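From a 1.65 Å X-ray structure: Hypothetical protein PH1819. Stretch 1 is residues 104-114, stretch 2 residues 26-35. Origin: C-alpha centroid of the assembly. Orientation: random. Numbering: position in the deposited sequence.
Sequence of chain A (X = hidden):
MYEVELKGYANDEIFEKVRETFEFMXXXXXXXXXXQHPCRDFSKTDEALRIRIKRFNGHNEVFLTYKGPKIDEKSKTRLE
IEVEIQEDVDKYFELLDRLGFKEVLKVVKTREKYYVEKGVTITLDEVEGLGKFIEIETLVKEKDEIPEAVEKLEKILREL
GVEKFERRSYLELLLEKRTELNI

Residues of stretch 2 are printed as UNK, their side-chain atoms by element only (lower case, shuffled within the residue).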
# COMPACT_ATOMS: atom_id res chain seq x y z
N VAL A 104 9.93 9.27 9.92
CA VAL A 104 10.16 10.59 10.47
C VAL A 104 10.08 10.47 11.98
O VAL A 104 10.94 10.97 12.70
CB VAL A 104 9.08 11.58 9.99
CG1 VAL A 104 9.27 12.93 10.67
CG2 VAL A 104 9.15 11.73 8.49
N LEU A 105 9.04 9.80 12.45
CA LEU A 105 8.85 9.62 13.88
C LEU A 105 7.83 8.53 14.16
O LEU A 105 6.98 8.21 13.32
CB LEU A 105 8.36 10.93 14.50
CG LEU A 105 8.37 10.97 16.03
CD1 LEU A 105 9.80 10.89 16.54
CD2 LEU A 105 7.72 12.24 16.50
N LYS A 106 7.92 7.97 15.36
CA LYS A 106 6.99 6.95 15.81
C LYS A 106 6.14 7.56 16.92
O LYS A 106 6.67 8.09 17.90
CB LYS A 106 7.74 5.74 16.36
CG LYS A 106 8.35 4.85 15.29
CD LYS A 106 8.60 3.46 15.84
CE LYS A 106 10.05 3.03 15.60
NZ LYS A 106 10.98 4.18 15.38
N VAL A 107 4.83 7.48 16.75
CA VAL A 107 3.91 8.03 17.73
C VAL A 107 3.20 6.87 18.42
O VAL A 107 2.57 6.04 17.77
CB VAL A 107 2.87 8.96 17.07
CG1 VAL A 107 1.94 9.55 18.12
CG2 VAL A 107 3.58 10.07 16.31
N VAL A 108 3.31 6.82 19.74
CA VAL A 108 2.69 5.76 20.52
C VAL A 108 1.66 6.32 21.47
O VAL A 108 1.92 7.32 22.14
CB VAL A 108 3.74 5.00 21.34
CG1 VAL A 108 3.08 3.88 22.13
CG2 VAL A 108 4.82 4.45 20.42
N LYS A 109 0.51 5.67 21.56
CA LYS A 109 -0.52 6.15 22.45
C LYS A 109 -1.52 5.05 22.79
O LYS A 109 -1.52 3.98 22.18
CB LYS A 109 -1.29 7.31 21.81
CG LYS A 109 -2.12 6.87 20.59
CD LYS A 109 -2.99 8.01 20.05
CE LYS A 109 -3.85 7.54 18.89
NZ LYS A 109 -3.05 7.21 17.67
N THR A 110 -2.36 5.33 23.79
CA THR A 110 -3.42 4.41 24.13
C THR A 110 -4.65 5.23 23.77
O THR A 110 -4.63 6.46 23.84
CB THR A 110 -3.44 4.02 25.63
OG1 THR A 110 -3.59 5.19 26.44
CG2 THR A 110 -2.16 3.30 25.99
N ARG A 111 -5.71 4.55 23.35
CA ARG A 111 -6.92 5.23 22.94
C ARG A 111 -8.13 4.48 23.45
O ARG A 111 -8.32 3.30 23.14
CB ARG A 111 -6.94 5.37 21.42
CG ARG A 111 -8.29 5.77 20.82
CD ARG A 111 -8.16 6.16 19.35
NE ARG A 111 -7.53 7.47 19.19
CZ ARG A 111 -7.19 8.01 18.03
NH1 ARG A 111 -7.40 7.35 16.89
NH2 ARG A 111 -6.63 9.22 18.00
N GLU A 112 -8.94 5.15 24.25
CA GLU A 112 -10.16 4.54 24.78
C GLU A 112 -11.27 5.15 23.93
O GLU A 112 -11.43 6.37 23.91
CB GLU A 112 -10.38 4.89 26.25
CG GLU A 112 -9.50 4.11 27.22
CD GLU A 112 -9.70 4.56 28.66
OE1 GLU A 112 -10.84 4.88 29.04
OE2 GLU A 112 -8.71 4.57 29.42
N LYS A 113 -12.03 4.30 23.24
CA LYS A 113 -13.11 4.76 22.38
C LYS A 113 -14.46 4.71 23.07
O LYS A 113 -14.77 3.74 23.76
CB LYS A 113 -13.18 3.91 21.11
CG LYS A 113 -11.99 4.02 20.18
CD LYS A 113 -12.25 3.20 18.92
CE LYS A 113 -11.11 3.29 17.93
NZ LYS A 113 -11.40 2.46 16.72
N TYR A 114 -15.24 5.76 22.87
CA TYR A 114 -16.57 5.88 23.46
C TYR A 114 -17.62 6.22 22.42
O TYR A 114 -17.38 7.02 21.52
CB TYR A 114 -16.56 6.97 24.54
CG TYR A 114 -15.75 6.57 25.74
CD1 TYR A 114 -14.36 6.69 25.73
CD2 TYR A 114 -16.36 5.97 26.85
CE1 TYR A 114 -13.60 6.22 26.79
CE2 TYR A 114 -15.60 5.50 27.91
CZ TYR A 114 -14.22 5.62 27.87
OH TYR A 114 -13.46 5.12 28.90
N UNK A 26 -14.11 0.30 23.43
CA UNK A 26 -12.93 -0.51 23.66
C UNK A 26 -11.69 0.36 23.78
O UNK A 26 -11.70 1.53 23.39
n UNK A 26 -11.58 -1.51 18.92
n UNK A 26 -11.02 -1.64 16.70
c UNK A 26 -12.25 -0.93 21.23
c UNK A 26 -12.74 -1.53 22.53
n UNK A 26 -12.24 -3.33 17.67
c UNK A 26 -12.19 -2.01 20.15
c UNK A 26 -11.62 -2.16 17.76
N UNK A 27 -10.62 -0.21 24.33
CA UNK A 27 -9.36 0.50 24.48
C UNK A 27 -8.38 -0.08 23.48
O UNK A 27 -8.32 -1.30 23.28
c UNK A 27 -8.81 0.33 25.89
c UNK A 27 -7.05 0.96 27.57
c UNK A 27 -7.47 1.02 26.11
n UNK A 27 -5.35 1.63 29.24
c UNK A 27 -5.75 1.71 27.81
N UNK A 28 -7.59 0.79 22.86
CA UNK A 28 -6.63 0.34 21.87
C UNK A 28 -5.27 0.95 22.14
O UNK A 28 -5.16 2.04 22.71
c UNK A 28 -7.07 0.76 20.46
o UNK A 28 -8.29 1.89 18.23
c UNK A 28 -8.93 0.93 18.72
c UNK A 28 -8.52 0.40 20.09
o UNK A 28 -9.91 0.42 18.14
N UNK A 29 -4.22 0.23 21.77
CA UNK A 29 -2.87 0.75 21.87
C UNK A 29 -2.52 1.02 20.41
O UNK A 29 -2.78 0.18 19.55
c UNK A 29 -1.89 -0.27 22.45
c UNK A 29 -1.37 -1.55 24.60
c UNK A 29 -2.13 -0.41 23.96
c UNK A 29 -0.45 0.18 22.18
N UNK A 30 -1.98 2.20 20.14
CA UNK A 30 -1.59 2.56 18.78
C UNK A 30 -0.11 2.86 18.73
O UNK A 30 0.43 3.59 19.57
c UNK A 30 -4.56 2.52 18.09
c UNK A 30 -5.76 4.14 17.22
n UNK A 30 -4.54 4.60 17.42
n UNK A 30 -5.80 2.88 17.62
c UNK A 30 -2.31 3.82 18.29
c UNK A 30 -3.75 3.61 17.96
N UNK A 31 0.54 2.30 17.73
CA UNK A 31 1.96 2.53 17.50
C UNK A 31 1.99 2.94 16.03
O UNK A 31 1.80 2.11 15.15
c UNK A 31 2.76 1.26 17.75
c UNK A 31 3.28 -0.53 19.46
c UNK A 31 2.85 0.91 19.23
o UNK A 31 2.67 -1.20 20.32
o UNK A 31 4.24 -0.98 18.80
N UNK A 32 2.20 4.23 15.80
CA UNK A 32 2.23 4.76 14.44
C UNK A 32 3.62 5.13 13.99
O UNK A 32 4.40 5.69 14.75
o UNK A 32 -0.74 6.68 15.18
o UNK A 32 -0.56 4.66 14.32
c UNK A 32 1.37 6.02 14.32
c UNK A 32 -0.08 5.76 14.63
N UNK A 33 3.92 4.82 12.74
CA UNK A 33 5.19 5.20 12.17
C UNK A 33 4.82 6.14 11.03
O UNK A 33 4.09 5.76 10.12
c UNK A 33 7.32 1.94 12.33
c UNK A 33 7.26 4.52 10.94
c UNK A 33 6.41 3.06 12.75
c UNK A 33 6.00 4.01 11.61
N UNK A 34 5.30 7.38 11.11
CA UNK A 34 5.03 8.35 10.06
C UNK A 34 6.23 8.46 9.15
O UNK A 34 7.37 8.39 9.60
c UNK A 34 0.95 10.23 10.92
c UNK A 34 3.06 9.47 12.54
c UNK A 34 4.71 9.72 10.67
c UNK A 34 1.77 9.53 13.06
c UNK A 34 0.72 9.91 12.24
o UNK A 34 -0.55 9.95 12.75
c UNK A 34 3.31 9.79 11.21
c UNK A 34 2.25 10.17 10.41
N UNK A 35 5.96 8.63 7.86
CA UNK A 35 6.99 8.69 6.84
C UNK A 35 7.11 10.00 6.11
O UNK A 35 6.17 10.79 6.05
o UNK A 35 7.10 2.40 7.97
c UNK A 35 6.83 6.22 6.37
c UNK A 35 8.14 4.26 6.91
c UNK A 35 5.71 5.60 6.92
c UNK A 35 6.73 7.60 5.81
c UNK A 35 8.04 5.54 6.38
c UNK A 35 7.01 3.66 7.45
c UNK A 35 5.80 4.32 7.46
O HOH W 1 -0.31 6.71 17.90

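Position 26 carries seven side-chain atoms: three carbons, a nitrogen, then a carbon bearing two more nitrogens. One terminal nitrogen lies 4.1 Å from Lys113 NZ, two like charges close together, and the backbone O accepts a hydrogen bond from Lys113 N at 2.8 Å. The planar three-nitrogen group is a guanidinium, so the residue is Arg26, and the nitrogen near Lys113 is NH2.

Position 27 has four carbons in an unbranched row ending in nitrogen, with every chi angle near 180°. The extended chain lies beside stretch 1: its second carbon is 3.9 Å from Glu112 CG and its fourth 3.9 Å from Thr110 CB, while the nitrogen remains 4.5 Å from Glu112 OE2, too far for a salt bridge. This is Lys27.

Position 28 shows three carbons, the third carrying two oxygens. One oxygen is 2.9 Å from Lys113 NZ, a hydrogen-bonded salt bridge. Five atoms with a terminal carboxylate make Glu28, and the oxygen is OE2. The same OE2 accepts Arg26 NE and Arg26 NH2, each at 2.7 Å, so one carboxylate oxygen serves both cations.

Position 29 has four carbons, forked at the first, with one arm two carbons long. The inner carbon of that arm is 4.2 Å from Thr110 CG2, a loose apolar contact. The fork identifies Ile29.

At position 30, one carbon leads to a five-membered ring of three carbons and two nitrogens. Lys109 NZ, near the ring plane, donates to one ring nitrogen at 3.0 Å. The ring identifies His30, and the acceptor is ND1. At the other ring nitrogen, His30 NE2 donates to Glu28 OE1 at 2.7 Å, so the two nitrogens have opposite roles.

Position 31 repeats the pattern of three carbons and two terminal oxygens. Its second carbon is 4.2 Å from Val108 CG1. This is Glu31, its carboxylate hydrogen-bonded elsewhere in the structure.

Position 32 has only two carbons, the second carrying two oxygens. One oxygen forms a salt bridge with Lys109 NZ at 3.4 Å. This shorter carboxylate is Asp32, and the oxygen is OD2. A water links the groups: it donates to Asp32 OD2 at 2.8 Å and to Val107 O at 3.0 Å, and accepts from Lys109 NZ at 2.8 Å.

Position 33 is again four carbons forked at the first, with one longer arm, whose inner carbon packs 3.7 Å from Lys106 CG: Ile33.

Position 34 has one carbon, then a ring of six carbons bearing one oxygen, eight atoms in all. A ring carbon meets Val107 CG2 at 3.8 Å. This is Tyr34, and the carbon is CE2.

Position 35 has the same eight atoms. Its CB points away from stretch 1; Val104 CG2 instead approaches its backbone C at 3.6 Å. The residue is Tyr35.

The contact is an antiparallel strand pair, its N-to-C directions 158° apart, burying 1019 Å² in total. Paired backbone bonds set the register, as between Val107 and Asp32, where both N-to-O distances are 2.7 Å. Side chains then alternate between faces: Lys109, Lys113, Glu28, His30 and Asp32 share the face of the polar network, whereas Lys106, Val108, Thr110, Ile29 and Ile33 occupy the other.

Stretch 2, residues 26-35: RKEIHEDIYY
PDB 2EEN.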